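Local coordinates for S-M checkpoint control protein rad4 (Schizosaccharomyces pombe, PDB 4BMD) that is essential for DNA replication and for the checkpoint coupling S and M phases, acting as an adaptor that engages both phosphorylated sites of a crb2 dimer, at residues N15-L20 and T49-V54; F59-L64 and F98-L103; N108-H113 and Q143-L148. One frame throughout, in Å; residues are numbered along the deposited sequence.

Interaction 1. Residues N15-L20 and T49-V54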
ATOM      1  N   ASN A  15       8.469  15.819 -19.126  1.00 72.44           N
ATOM      2  CA  ASN A  15       9.169  16.872 -18.387  1.00 73.17           C
ATOM      3  C   ASN A  15       9.389  16.550 -16.909  1.00 75.44           C
ATOM      4  O   ASN A  15       9.556  17.453 -16.087  1.00 69.36           O
ATOM      5  CB  ASN A  15       8.451  18.218 -18.535  1.00 83.49           C
ATOM      6  CG  ASN A  15       8.287  18.634 -19.984  1.00 88.10           C
ATOM      7  OD1 ASN A  15       9.112  18.302 -20.835  1.00 86.27           O
ATOM      8  ND2 ASN A  15       7.217  19.367 -20.270  1.00 95.03           N
ATOM      9  N   LEU A  16       9.395  15.263 -16.577  1.00 68.90           N
ATOM     10  CA  LEU A  16       9.625  14.830 -15.203  1.00 53.29           C
ATOM     11  C   LEU A  16      10.896  13.995 -15.091  1.00 57.99           C
ATOM     12  O   LEU A  16      11.125  13.082 -15.885  1.00 52.98           O
ATOM     13  CB  LEU A  16       8.429  14.034 -14.677  1.00 52.84           C
ATOM     14  CG  LEU A  16       7.105  14.783 -14.514  1.00 56.47           C
ATOM     15  CD1 LEU A  16       6.062  13.883 -13.868  1.00 51.81           C
ATOM     16  CD2 LEU A  16       7.297  16.052 -13.701  1.00 47.61           C
ATOM     17  N   THR A  17      11.719  14.314 -14.098  1.00 55.39           N
ATOM     18  CA  THR A  17      12.941  13.559 -13.851  1.00 49.63           C
ATOM     19  C   THR A  17      12.834  12.808 -12.527  1.00 49.83           C
ATOM     20  O   THR A  17      12.437  13.378 -11.508  1.00 43.57           O
ATOM     21  CB  THR A  17      14.178  14.474 -13.824  1.00 43.52           C
ATOM     22  OG1 THR A  17      14.164  15.333 -14.971  1.00 59.98           O
ATOM     23  CG2 THR A  17      15.455  13.646 -13.831  1.00 48.78           C
ATOM     24  N   PHE A  18      13.187  11.528 -12.549  1.00 43.52           N
ATOM     25  CA  PHE A  18      13.052  10.678 -11.373  1.00 39.35           C
ATOM     26  C   PHE A  18      14.399  10.210 -10.835  1.00 44.58           C
ATOM     27  O   PHE A  18      15.349  10.009 -11.591  1.00 46.21           O
ATOM     28  CB  PHE A  18      12.168   9.467 -11.690  1.00 39.07           C
ATOM     29  CG  PHE A  18      10.753   9.826 -12.040  1.00 49.73           C
ATOM     30  CD1 PHE A  18      10.399  10.111 -13.350  1.00 49.48           C
ATOM     31  CD2 PHE A  18       9.775   9.877 -11.061  1.00 47.24           C
ATOM     32  CE1 PHE A  18       9.097  10.442 -13.675  1.00 54.61           C
ATOM     33  CE2 PHE A  18       8.471  10.208 -11.380  1.00 42.49           C
ATOM     34  CZ  PHE A  18       8.132  10.491 -12.689  1.00 47.91           C
ATOM     35  N   TYR A  19      14.465  10.040  -9.520  1.00 41.52           N
ATOM     36  CA  TYR A  19      15.662   9.548  -8.852  1.00 37.04           C
ATOM     37  C   TYR A  19      15.333   8.252  -8.118  1.00 41.29           C
ATOM     38  O   TYR A  19      14.577   8.254  -7.147  1.00 41.62           O
ATOM     39  CB  TYR A  19      16.186  10.604  -7.876  1.00 30.03           C
ATOM     40  CG  TYR A  19      17.305  10.142  -6.965  1.00 39.86           C
ATOM     41  CD1 TYR A  19      18.631  10.215  -7.369  1.00 35.37           C
ATOM     42  CD2 TYR A  19      17.035   9.659  -5.689  1.00 40.31           C
ATOM     43  CE1 TYR A  19      19.656   9.805  -6.534  1.00 38.92           C
ATOM     44  CE2 TYR A  19      18.052   9.247  -4.849  1.00 38.26           C
ATOM     45  CZ  TYR A  19      19.360   9.321  -5.276  1.00 42.75           C
ATOM     46  OH  TYR A  19      20.374   8.913  -4.438  1.00 41.28           O
ATOM     47  N   LEU A  20      15.900   7.146  -8.591  1.00 40.55           N
ATOM     48  CA  LEU A  20      15.622   5.834  -8.016  1.00 32.46           C
ATOM     49  C   LEU A  20      16.633   5.496  -6.925  1.00 38.29           C
ATOM     50  O   LEU A  20      17.837   5.455  -7.174  1.00 46.19           O
ATOM     51  CB  LEU A  20      15.643   4.762  -9.106  1.00 33.35           C
ATOM     52  CG  LEU A  20      14.879   5.100 -10.390  1.00 35.51           C
ATOM     53  CD1 LEU A  20      14.952   3.945 -11.377  1.00 50.44           C
ATOM     54  CD2 LEU A  20      13.432   5.467 -10.091  1.00 37.94           C
ATOM     55  N   THR A  49      16.749  19.459 -10.757  1.00 39.53           N
ATOM     56  CA  THR A  49      16.077  18.808 -11.874  1.00 50.00           C
ATOM     57  C   THR A  49      15.102  17.734 -11.388  1.00 55.01           C
ATOM     58  O   THR A  49      14.038  17.537 -11.977  1.00 56.41           O
ATOM     59  CB  THR A  49      17.099  18.169 -12.838  1.00 50.70           C
ATOM     60  OG1 THR A  49      18.038  19.163 -13.269  1.00 54.94           O
ATOM     61  CG2 THR A  49      16.403  17.576 -14.054  1.00 48.21           C
ATOM     62  N   ILE A  50      15.473  17.053 -10.307  1.00 47.60           N
ATOM     63  CA  ILE A  50      14.677  15.955  -9.762  1.00 48.34           C
ATOM     64  C   ILE A  50      13.265  16.386  -9.369  1.00 48.17           C
ATOM     65  O   ILE A  50      13.082  17.347  -8.621  1.00 39.63           O
ATOM     66  CB  ILE A  50      15.364  15.318  -8.538  1.00 40.95           C
ATOM     67  CG1 ILE A  50      16.727  14.744  -8.928  1.00 40.28           C
ATOM     68  CG2 ILE A  50      14.485  14.230  -7.936  1.00 33.64           C
ATOM     69  CD1 ILE A  50      16.653  13.676  -9.999  1.00 38.93           C
ATOM     70  N   ASP A  51      12.272  15.666  -9.882  1.00 47.49           N
ATOM     71  CA  ASP A  51      10.878  15.938  -9.553  1.00 45.52           C
ATOM     72  C   ASP A  51      10.378  15.016  -8.446  1.00 47.94           C
ATOM     73  O   ASP A  51       9.667  15.450  -7.544  1.00 40.99           O
ATOM     74  CB  ASP A  51       9.990  15.797 -10.791  1.00 46.68           C
ATOM     75  CG  ASP A  51      10.282  16.850 -11.839  1.00 55.26           C
ATOM     76  OD1 ASP A  51       9.751  17.975 -11.714  1.00 57.20           O
ATOM     77  OD2 ASP A  51      11.038  16.554 -12.788  1.00 58.35           O
ATOM     78  N   PHE A  52      10.751  13.742  -8.519  1.00 43.04           N
ATOM     79  CA  PHE A  52      10.333  12.770  -7.515  1.00 37.84           C
ATOM     80  C   PHE A  52      11.460  11.814  -7.146  1.00 41.41           C
ATOM     81  O   PHE A  52      12.224  11.377  -8.005  1.00 36.70           O
ATOM     82  CB  PHE A  52       9.130  11.961  -8.010  1.00 38.96           C
ATOM     83  CG  PHE A  52       7.891  12.781  -8.221  1.00 43.19           C
ATOM     84  CD1 PHE A  52       7.058  13.087  -7.158  1.00 38.77           C
ATOM     85  CD2 PHE A  52       7.554  13.239  -9.485  1.00 46.85           C
ATOM     86  CE1 PHE A  52       5.915  13.839  -7.350  1.00 47.01           C
ATOM     87  CE2 PHE A  52       6.413  13.992  -9.684  1.00 44.48           C
ATOM     88  CZ  PHE A  52       5.592  14.293  -8.614  1.00 44.24           C
ATOM     89  N   VAL A  53      11.554  11.495  -5.859  1.00 34.19           N
ATOM     90  CA  VAL A  53      12.460  10.454  -5.390  1.00 36.69           C
ATOM     91  C   VAL A  53      11.665   9.172  -5.178  1.00 35.41           C
ATOM     92  O   VAL A  53      10.666   9.165  -4.458  1.00 34.89           O
ATOM     93  CB  VAL A  53      13.155  10.853  -4.075  1.00 35.84           C
ATOM     94  CG1 VAL A  53      13.901   9.666  -3.485  1.00 30.42           C
ATOM     95  CG2 VAL A  53      14.099  12.025  -4.306  1.00 38.11           C
ATOM     96  N   VAL A  54      12.103   8.091  -5.813  1.00 35.52           N
ATOM     97  CA  VAL A  54      11.389   6.821  -5.738  1.00 30.23           C
ATOM     98  C   VAL A  54      12.099   5.812  -4.837  1.00 37.44           C
ATOM     99  O   VAL A  54      13.295   5.558  -4.986  1.00 38.23           O
ATOM    100  CB  VAL A  54      11.175   6.216  -7.137  1.00 31.49           C
ATOM    101  CG1 VAL A  54      10.299   4.975  -7.051  1.00 31.58           C
ATOM    102  CG2 VAL A  54      10.548   7.247  -8.063  1.00 32.99           C
TER

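Interaction 2. Residues F59-L64 and F98-L103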
ATOM      1  N   PHE A  59      11.255  -0.946   1.503  1.00 43.70           N
ATOM      2  CA  PHE A  59      12.359  -0.288   2.193  1.00 40.77           C
ATOM      3  C   PHE A  59      11.881   0.329   3.505  1.00 41.70           C
ATOM      4  O   PHE A  59      10.917   1.093   3.520  1.00 42.46           O
ATOM      5  CB  PHE A  59      12.980   0.787   1.298  1.00 47.26           C
ATOM      6  CG  PHE A  59      14.395   1.140   1.664  1.00 54.14           C
ATOM      7  CD1 PHE A  59      14.661   2.005   2.713  1.00 45.94           C
ATOM      8  CD2 PHE A  59      15.461   0.608   0.954  1.00 52.92           C
ATOM      9  CE1 PHE A  59      15.962   2.331   3.050  1.00 58.03           C
ATOM     10  CE2 PHE A  59      16.764   0.929   1.286  1.00 48.44           C
ATOM     11  CZ  PHE A  59      17.015   1.792   2.335  1.00 63.41           C
ATOM     12  N   PRO A  60      12.560  -0.007   4.613  1.00 43.46           N
ATOM     13  CA  PRO A  60      12.217   0.499   5.949  1.00 40.43           C
ATOM     14  C   PRO A  60      12.291   2.022   6.022  1.00 43.63           C
ATOM     15  O   PRO A  60      13.324   2.604   5.692  1.00 43.50           O
ATOM     16  CB  PRO A  60      13.293  -0.122   6.844  1.00 41.02           C
ATOM     17  CG  PRO A  60      13.755  -1.326   6.103  1.00 36.88           C
ATOM     18  CD  PRO A  60      13.692  -0.947   4.656  1.00 39.79           C
ATOM     19  N   VAL A  61      11.200   2.648   6.453  1.00 43.49           N
ATOM     20  CA  VAL A  61      11.116   4.103   6.546  1.00 50.30           C
ATOM     21  C   VAL A  61      12.217   4.674   7.435  1.00 45.21           C
ATOM     22  O   VAL A  61      12.825   5.695   7.114  1.00 46.98           O
ATOM     23  CB  VAL A  61       9.746   4.543   7.100  1.00 45.56           C
ATOM     24  CG1 VAL A  61       9.668   6.059   7.200  1.00 43.90           C
ATOM     25  CG2 VAL A  61       8.624   4.004   6.229  1.00 41.12           C
ATOM     26  N   ASP A  62      12.475   3.994   8.546  1.00 48.49           N
ATOM     27  CA  ASP A  62      13.453   4.447   9.528  1.00 53.80           C
ATOM     28  C   ASP A  62      14.885   4.476   8.989  1.00 61.66           C
ATOM     29  O   ASP A  62      15.736   5.191   9.517  1.00 57.68           O
ATOM     30  CB  ASP A  62      13.373   3.574  10.783  1.00 60.20           C
ATOM     31  CG  ASP A  62      13.060   2.124  10.463  1.00 76.17           C
ATOM     32  OD1 ASP A  62      11.864   1.794  10.303  1.00 55.77           O
ATOM     33  OD2 ASP A  62      14.008   1.314  10.372  1.00 72.78           O
ATOM     34  N   GLU A  63      15.145   3.704   7.939  1.00 53.15           N
ATOM     35  CA  GLU A  63      16.480   3.646   7.350  1.00 43.14           C
ATOM     36  C   GLU A  63      16.651   4.640   6.205  1.00 43.75           C
ATOM     37  O   GLU A  63      17.730   4.747   5.624  1.00 53.40           O
ATOM     38  CB  GLU A  63      16.792   2.232   6.858  1.00 48.29           C
ATOM     39  CG  GLU A  63      16.874   1.190   7.960  1.00 54.51           C
ATOM     40  CD  GLU A  63      17.262  -0.179   7.437  1.00 76.61           C
ATOM     41  OE1 GLU A  63      17.589  -0.288   6.236  1.00 71.96           O
ATOM     42  OE2 GLU A  63      17.238  -1.148   8.226  1.00 74.36           O
ATOM     43  N   LEU A  64      15.585   5.364   5.881  1.00 46.52           N
ATOM     44  CA  LEU A  64      15.626   6.329   4.788  1.00 46.27           C
ATOM     45  C   LEU A  64      16.376   7.598   5.169  1.00 50.27           C
ATOM     46  O   LEU A  64      16.184   8.138   6.257  1.00 54.51           O
ATOM     47  CB  LEU A  64      14.212   6.687   4.327  1.00 42.77           C
ATOM     48  CG  LEU A  64      13.506   5.683   3.417  1.00 48.28           C
ATOM     49  CD1 LEU A  64      12.105   6.170   3.083  1.00 39.57           C
ATOM     50  CD2 LEU A  64      14.314   5.463   2.151  1.00 45.55           C
ATOM     51  N   PHE A  98       6.072   3.334   3.769  1.00 33.08           N
ATOM     52  CA  PHE A  98       5.217   3.023   4.906  1.00 31.70           C
ATOM     53  C   PHE A  98       5.767   1.890   5.759  1.00 32.77           C
ATOM     54  O   PHE A  98       5.426   1.770   6.935  1.00 38.04           O
ATOM     55  CB  PHE A  98       3.806   2.663   4.427  1.00 34.76           C
ATOM     56  CG  PHE A  98       3.759   1.461   3.521  1.00 34.15           C
ATOM     57  CD1 PHE A  98       3.693   0.178   4.045  1.00 29.18           C
ATOM     58  CD2 PHE A  98       3.770   1.615   2.146  1.00 29.36           C
ATOM     59  CE1 PHE A  98       3.652  -0.925   3.213  1.00 28.30           C
ATOM     60  CE2 PHE A  98       3.725   0.515   1.308  1.00 32.46           C
ATOM     61  CZ  PHE A  98       3.667  -0.756   1.844  1.00 30.37           C
ATOM     62  N   PHE A  99       6.609   1.054   5.162  1.00 33.25           N
ATOM     63  CA  PHE A  99       7.063  -0.158   5.835  1.00 33.48           C
ATOM     64  C   PHE A  99       7.949   0.094   7.052  1.00 30.68           C
ATOM     65  O   PHE A  99       8.969   0.775   6.971  1.00 33.93           O
ATOM     66  CB  PHE A  99       7.775  -1.102   4.867  1.00 27.34           C
ATOM     67  CG  PHE A  99       8.327  -2.330   5.529  1.00 35.60           C
ATOM     68  CD1 PHE A  99       7.478  -3.318   5.999  1.00 39.80           C
ATOM     69  CD2 PHE A  99       9.692  -2.492   5.696  1.00 32.29           C
ATOM     70  CE1 PHE A  99       7.979  -4.447   6.617  1.00 28.72           C
ATOM     71  CE2 PHE A  99      10.199  -3.619   6.313  1.00 35.94           C
ATOM     72  CZ  PHE A  99       9.340  -4.598   6.773  1.00 35.01           C
ATOM     73  N   ARG A 100       7.535  -0.473   8.180  1.00 33.44           N
ATOM     74  CA  ARG A 100       8.307  -0.408   9.413  0.53 36.82           C
ATOM     75  C   ARG A 100       8.420  -1.800  10.025  1.00 40.68           C
ATOM     76  O   ARG A 100       7.412  -2.407  10.386  1.00 45.73           O
ATOM     77  CB  ARG A 100       7.657   0.554  10.408  0.53 36.62           C
ATOM     78  CG  ARG A 100       7.724   2.018  10.002  0.53 38.23           C
ATOM     79  CD  ARG A 100       7.037   2.903  11.031  0.53 40.98           C
ATOM     80  NE  ARG A 100       7.242   4.324  10.763  0.53 45.07           N
ATOM     81  CZ  ARG A 100       6.455   5.059   9.984  0.53 34.53           C
ATOM     82  NH1 ARG A 100       5.408   4.510   9.388  0.53 36.41           N
ATOM     83  NH2 ARG A 100       6.717   6.345   9.798  0.53 38.69           N
ATOM     84  N   PRO A 101       9.655  -2.312  10.141  1.00 39.13           N
ATOM     85  CA  PRO A 101       9.922  -3.648  10.693  1.00 38.91           C
ATOM     86  C   PRO A 101       9.380  -3.841  12.109  1.00 38.43           C
ATOM     87  O   PRO A 101       9.181  -4.979  12.534  1.00 40.14           O
ATOM     88  CB  PRO A 101      11.451  -3.721  10.700  1.00 39.67           C
ATOM     89  CG  PRO A 101      11.871  -2.794   9.611  1.00 36.72           C
ATOM     90  CD  PRO A 101      10.887  -1.662   9.658  1.00 41.87           C
ATOM     91  N   SER A 102       9.143  -2.747  12.826  1.00 33.38           N
ATOM     92  CA  SER A 102       8.621  -2.825  14.187  1.00 33.24           C
ATOM     93  C   SER A 102       7.149  -3.224  14.206  1.00 36.38           C
ATOM     94  O   SER A 102       6.615  -3.606  15.248  1.00 38.25           O
ATOM     95  CB  SER A 102       8.821  -1.496  14.921  1.00 31.12           C
ATOM     96  OG  SER A 102       8.185  -0.430  14.236  1.00 42.51           O
ATOM     97  N   LEU A 103       6.495  -3.132  13.050  1.00 30.44           N
ATOM     98  CA  LEU A 103       5.088  -3.502  12.930  1.00 30.29           C
ATOM     99  C   LEU A 103       4.922  -4.997  12.686  1.00 30.94           C
ATOM    100  O   LEU A 103       3.862  -5.563  12.955  1.00 36.91           O
ATOM    101  CB  LEU A 103       4.420  -2.717  11.801  1.00 25.74           C
ATOM    102  CG  LEU A 103       4.225  -1.219  12.035  1.00 27.74           C
ATOM    103  CD1 LEU A 103       3.669  -0.552  10.788  1.00 26.44           C
ATOM    104  CD2 LEU A 103       3.307  -0.984  13.223  1.00 22.50           C
TER
HETATM  105  O   HOH W   1      10.840   0.083  12.498  1.00 41.79           O

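Interaction 3. Residues N108-H113 and Q143-L148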
ATOM      1  N   ASN A 108       2.124 -10.535  12.753  1.00 41.11           N
ATOM      2  CA  ASN A 108       2.487 -11.946  12.678  1.00 34.92           C
ATOM      3  C   ASN A 108       1.411 -12.873  13.232  1.00 38.50           C
ATOM      4  O   ASN A 108       0.905 -12.667  14.335  1.00 45.47           O
ATOM      5  CB  ASN A 108       3.811 -12.197  13.401  1.00 43.43           C
ATOM      6  CG  ASN A 108       4.922 -12.598  12.454  1.00 54.91           C
ATOM      7  OD1 ASN A 108       5.652 -11.750  11.940  1.00 56.49           O
ATOM      8  ND2 ASN A 108       5.054 -13.898  12.216  1.00 63.75           N
ATOM      9  N   GLY A 109       1.064 -13.895  12.454  1.00 36.29           N
ATOM     10  CA  GLY A 109       0.077 -14.873  12.872  1.00 39.29           C
ATOM     11  C   GLY A 109      -1.343 -14.483  12.509  1.00 41.80           C
ATOM     12  O   GLY A 109      -2.258 -15.302  12.582  1.00 42.06           O
ATOM     13  N   LEU A 110      -1.529 -13.227  12.117  1.00 43.14           N
ATOM     14  CA  LEU A 110      -2.853 -12.730  11.768  1.00 30.12           C
ATOM     15  C   LEU A 110      -3.278 -13.158  10.369  1.00 26.79           C
ATOM     16  O   LEU A 110      -2.612 -12.849   9.382  1.00 30.94           O
ATOM     17  CB  LEU A 110      -2.909 -11.205  11.880  1.00 24.47           C
ATOM     18  CG  LEU A 110      -2.750 -10.602  13.277  1.00 41.27           C
ATOM     19  CD1 LEU A 110      -2.864  -9.087  13.215  1.00 27.39           C
ATOM     20  CD2 LEU A 110      -3.779 -11.181  14.237  1.00 30.96           C
ATOM     21  N   SER A 111      -4.394 -13.875  10.297  1.00 34.90           N
ATOM     22  CA  SER A 111      -4.966 -14.272   9.018  0.51 30.93           C
ATOM     23  C   SER A 111      -6.043 -13.274   8.607  1.00 30.87           C
ATOM     24  O   SER A 111      -7.039 -13.093   9.307  1.00 34.73           O
ATOM     25  CB  SER A 111      -5.545 -15.686   9.101  0.51 30.46           C
ATOM     26  OG  SER A 111      -6.490 -15.791  10.151  0.51 33.23           O
ATOM     27  N   ILE A 112      -5.835 -12.620   7.468  1.00 30.56           N
ATOM     28  CA  ILE A 112      -6.736 -11.559   7.029  1.00 27.86           C
ATOM     29  C   ILE A 112      -7.349 -11.821   5.657  1.00 27.93           C
ATOM     30  O   ILE A 112      -6.653 -12.200   4.715  1.00 24.84           O
ATOM     31  CB  ILE A 112      -6.007 -10.194   6.991  1.00 28.88           C
ATOM     32  CG1 ILE A 112      -5.274  -9.938   8.310  1.00 27.18           C
ATOM     33  CG2 ILE A 112      -6.983  -9.064   6.693  1.00 29.21           C
ATOM     34  CD1 ILE A 112      -4.541  -8.613   8.356  1.00 30.47           C
ATOM     35  N   HIS A 113      -8.660 -11.615   5.554  1.00 24.32           N
ATOM     36  CA  HIS A 113      -9.349 -11.664   4.271  1.00 17.72           C
ATOM     37  C   HIS A 113      -9.915 -10.288   3.937  1.00 21.82           C
ATOM     38  O   HIS A 113     -10.496  -9.623   4.795  1.00 26.96           O
ATOM     39  CB  HIS A 113     -10.470 -12.705   4.286  1.00 20.40           C
ATOM     40  CG  HIS A 113     -11.280 -12.732   3.029  1.00 22.10           C
ATOM     41  ND1 HIS A 113     -10.752 -13.102   1.811  1.00 19.58           N
ATOM     42  CD2 HIS A 113     -12.577 -12.418   2.796  1.00 23.66           C
ATOM     43  CE1 HIS A 113     -11.689 -13.022   0.883  1.00 26.78           C
ATOM     44  NE2 HIS A 113     -12.806 -12.608   1.455  1.00 20.84           N
ATOM     45  N   GLN A 143     -11.753 -19.828  10.132  1.00 34.38           N
ATOM     46  CA  GLN A 143     -10.566 -19.560  10.940  1.00 46.43           C
ATOM     47  C   GLN A 143      -9.761 -18.345  10.480  1.00 43.34           C
ATOM     48  O   GLN A 143      -8.531 -18.387  10.453  1.00 53.56           O
ATOM     49  CB  GLN A 143      -9.664 -20.796  10.988  1.00 43.52           C
ATOM     50  CG  GLN A 143     -10.284 -21.988  11.696  1.00 51.59           C
ATOM     51  CD  GLN A 143      -9.327 -23.158  11.805  1.00 66.51           C
ATOM     52  OE1 GLN A 143      -8.211 -23.110  11.289  1.00 65.31           O
ATOM     53  NE2 GLN A 143      -9.760 -24.215  12.481  1.00 80.02           N
ATOM     54  N   ARG A 144     -10.451 -17.267  10.123  1.00 35.71           N
ATOM     55  CA  ARG A 144      -9.779 -16.014   9.799  1.00 33.65           C
ATOM     56  C   ARG A 144      -9.748 -15.117  11.030  1.00 33.30           C
ATOM     57  O   ARG A 144     -10.725 -15.042  11.776  1.00 32.19           O
ATOM     58  CB  ARG A 144     -10.490 -15.292   8.654  1.00 25.99           C
ATOM     59  CG  ARG A 144     -10.631 -16.111   7.387  1.00 37.80           C
ATOM     60  CD  ARG A 144      -9.291 -16.346   6.714  1.00 32.61           C
ATOM     61  NE  ARG A 144      -9.437 -17.170   5.519  1.00 37.32           N
ATOM     62  CZ  ARG A 144      -9.313 -18.492   5.507  1.00 33.55           C
ATOM     63  NH1 ARG A 144      -9.032 -19.142   6.627  1.00 35.77           N
ATOM     64  NH2 ARG A 144      -9.465 -19.164   4.374  1.00 38.24           N
ATOM     65  N   SER A 145      -8.626 -14.440  11.241  1.00 23.90           N
ATOM     66  CA  SER A 145      -8.498 -13.520  12.363  1.00 29.43           C
ATOM     67  C   SER A 145      -9.325 -12.266  12.116  1.00 26.54           C
ATOM     68  O   SER A 145     -10.010 -11.775  13.013  1.00 28.78           O
ATOM     69  CB  SER A 145      -7.034 -13.126  12.573  1.00 32.86           C
ATOM     70  OG  SER A 145      -6.201 -14.267  12.677  1.00 35.87           O
ATOM     71  N   ILE A 146      -9.255 -11.753  10.891  1.00 26.20           N
ATOM     72  CA  ILE A 146      -9.848 -10.463  10.557  1.00 21.11           C
ATOM     73  C   ILE A 146     -10.502 -10.468   9.179  1.00 25.46           C
ATOM     74  O   ILE A 146      -9.910 -10.931   8.204  1.00 28.72           O
ATOM     75  CB  ILE A 146      -8.775  -9.349  10.557  1.00 24.77           C
ATOM     76  CG1 ILE A 146      -8.205  -9.135  11.960  1.00 25.28           C
ATOM     77  CG2 ILE A 146      -9.341  -8.045  10.012  1.00 17.20           C
ATOM     78  CD1 ILE A 146      -7.016  -8.197  11.988  1.00 27.41           C
ATOM     79  N   LEU A 147     -11.725  -9.955   9.107  1.00 26.87           N
ATOM     80  CA  LEU A 147     -12.326  -9.602   7.828  1.00 20.02           C
ATOM     81  C   LEU A 147     -12.189  -8.098   7.647  1.00 26.44           C
ATOM     82  O   LEU A 147     -12.891  -7.324   8.297  1.00 27.96           O
ATOM     83  CB  LEU A 147     -13.800  -9.999   7.778  1.00 18.82           C
ATOM     84  CG  LEU A 147     -14.527  -9.555   6.504  1.00 27.30           C
ATOM     85  CD1 LEU A 147     -13.970 -10.279   5.283  1.00 20.29           C
ATOM     86  CD2 LEU A 147     -16.030  -9.761   6.618  1.00 18.28           C
ATOM     87  N   LEU A 148     -11.272  -7.686   6.777  1.00 26.41           N
ATOM     88  CA  LEU A 148     -11.008  -6.266   6.569  1.00 18.62           C
ATOM     89  C   LEU A 148     -11.920  -5.684   5.492  1.00 23.76           C
ATOM     90  O   LEU A 148     -11.845  -6.068   4.326  1.00 24.66           O
ATOM     91  CB  LEU A 148      -9.538  -6.038   6.210  1.00 18.90           C
ATOM     92  CG  LEU A 148      -9.036  -4.601   6.366  1.00 24.62           C
ATOM     93  CD1 LEU A 148      -9.123  -4.162   7.822  1.00 21.95           C
ATOM     94  CD2 LEU A 148      -7.617  -4.462   5.847  1.00 20.90           C
TER

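Interaction 1. Residues N15-L20 and T49-V54
Phe-18 and Phe-52 stand side by side on neighbouring parallel strands, their rings nearly parallel but slid apart. In both, CG stands anti to the carbonyl carbon (chi1 -64°), and because the residues are paired in the parallel register the side chains run alongside each other. The planes are only 20° apart, but with centroids 5.9 Å apart the rings barely overlap. What touches is a flank, Phe-18 CE2 lying 3.7 Å from Phe-52 CD2. Leu-16 CD1 approaches the edge of the Phe-52 ring, and on the same face Leu-20 CD2 packs 3.8 Å from Val-54 CB.

Tyr-19 and Val-53 occupy the other face. Tyr-19 CG is anti to its backbone N, and Val-53 CG1 sits in the plane of the ring at its edge, 3.8 Å from CD2. Ile-50 bends in beside them, CD1 reaching Tyr-19 CB at 3.8 Å.

Asp-51 closes the N-terminal end of the pairing. Its OD2 takes the N-H of Thr-17 at 2.7 Å in a nearly straight bond (169°), meeting it on the anti side of the carboxylate, while its own N donates to Thr-17 O at 2.8 Å. Beyond, Tyr-19 N to Phe-52 O and Val-54 N to Tyr-19 O continue the parallel ladder.

These are the central strands of the BRCT 3 sheet, with 41-42 beside 17-20 and 71-73 beside 52-55. Helix 25-36 covers Phe-18 and Leu-20 through Leu-31 and Leu-35, and helix 74-82 brings Trp-76 onto Phe-18 and Phe-52 and Ile-77 onto Val-54.

Interaction 2. Residues F59-L64 and F98-L103
Val-61 sets one methyl group against the Phe-98 to Phe-99 backbone and the other over the guanidinium of Arg-100. CG2, anti to its own carbonyl carbon, rests 3.3 Å from Phe-99 O and 3.6 Å from the carbonyl carbon of Phe-98. CG1, anti to the backbone N (chi1 180°), instead lies over one face of the Arg-100 guanidinium, 3.9 Å from NH2. Arg-100 is modelled in two conformers, and this contact, described for the one with the chain extended from CG to NE, is less certain.

Phe-99 O is the polar focus of the contact. Val-61 N donates to it at 3.0 Å with a nearly straight N-H (168°), approaching almost along the C=O axis, and the CA-H of Pro-60 adds a weaker contact to the same oxygen.

The two segments come from different parts of the tandem BRCT architecture. Residues 59-64 belong to the connection between strands 52-55 and 71-73 of BRCT 3, which contains a short 3-10 turn at 61-63, whereas BRCT 4 has helix 157-168 between its corresponding strands. Residues 98-103 lie on the path from helix 74-82 to helix 104-107, by which the chain passes from one BRCT sheet to the other. The CB of Phe-98 points away from 59-64, and its ring packs on Ile-183 of helix 177-185 and on Ala-128 and Ile-131 of helix 119-131.

Two proline rings also meet, Pro-60 CB lying 4.0 Å from Pro-101 CD, and Pro-60 N lies at the edge of the Phe-99 ring. Asp-62 and Pro-101 reach toward each other tip to tip, OD1 standing 3.6 Å from CD. The same OD1 accepts a hydrogen bond from a water at 3.0 Å, and this water also bonds Ser-102 OG.

Interaction 3. Residues N108-H113 and Q143-L148
Strands 111-115 and 146-149 are the central parallel pair of the BRCT 4 sheet, and two serines meet where the pair begins. Ser-145 OG, anti to its carbonyl carbon, accepts the N-H of Ser-111 at 3.0 Å. Ser-111 OG, set between its own N and carbonyl carbon (chi1 55°), receives Ser-145 N at 2.8 Å; the same N-H also makes a weak bond to Ser-111 O, and Ser-111 OG donates weakly to Gln-143 O. The bonds of Ser-111 OG rest on one of its two conformers. The regular ladder follows, with Ile-146 N giving to Ser-111 O, His-113 N to Ile-146 O at 3.0 Å and Leu-148 N to His-113 O at 2.9 Å.

On one face Ile-112 CG2 packs 4.2 Å from Ile-146 CG2 and 4.0 Å from Leu-148 CB. On the other, His-113 and Leu-147 run side by side, and Leu-147 CD1 lies at the edge of the imidazole, 3.6 Å from CD2. The ring is held at both nitrogens, ND1 by His-137 O and NE2 by Lys-162 NZ, which would fix its rotation.

Trp-178 of helix 177-185 covers Ile-146 and Leu-148, whereas Leu-147 packs on Lys-162 and Ala-166 of helix 157-168. A parallel four-stranded sheet in the order 2-1-3-4, flanked by helices on both faces, is the hallmark of the BRCT fold.

How the interactions relate
The contacts follow one another along the chain without interleaving. Interactions 1 and 3 join the first and third strands of separate BRCT sheets, their centres 38 Å apart on opposite sides of the centre of the chain. They are counterparts: Asp-51 and Ser-145 stand at equivalent positions, and each accepts, through a side-chain oxygen, a backbone N-H of the partner strand. Interaction 2 lies between, its centre 22 Å from each of the others, and joins no strands. It brings a loop of BRCT 3 against the chain leading into BRCT 4, whose helices cover Phe-98. This part of rad4 is the BRCT 3 and BRCT 4 pair; crb2 is bound through BRCT1,2, outside this fragment.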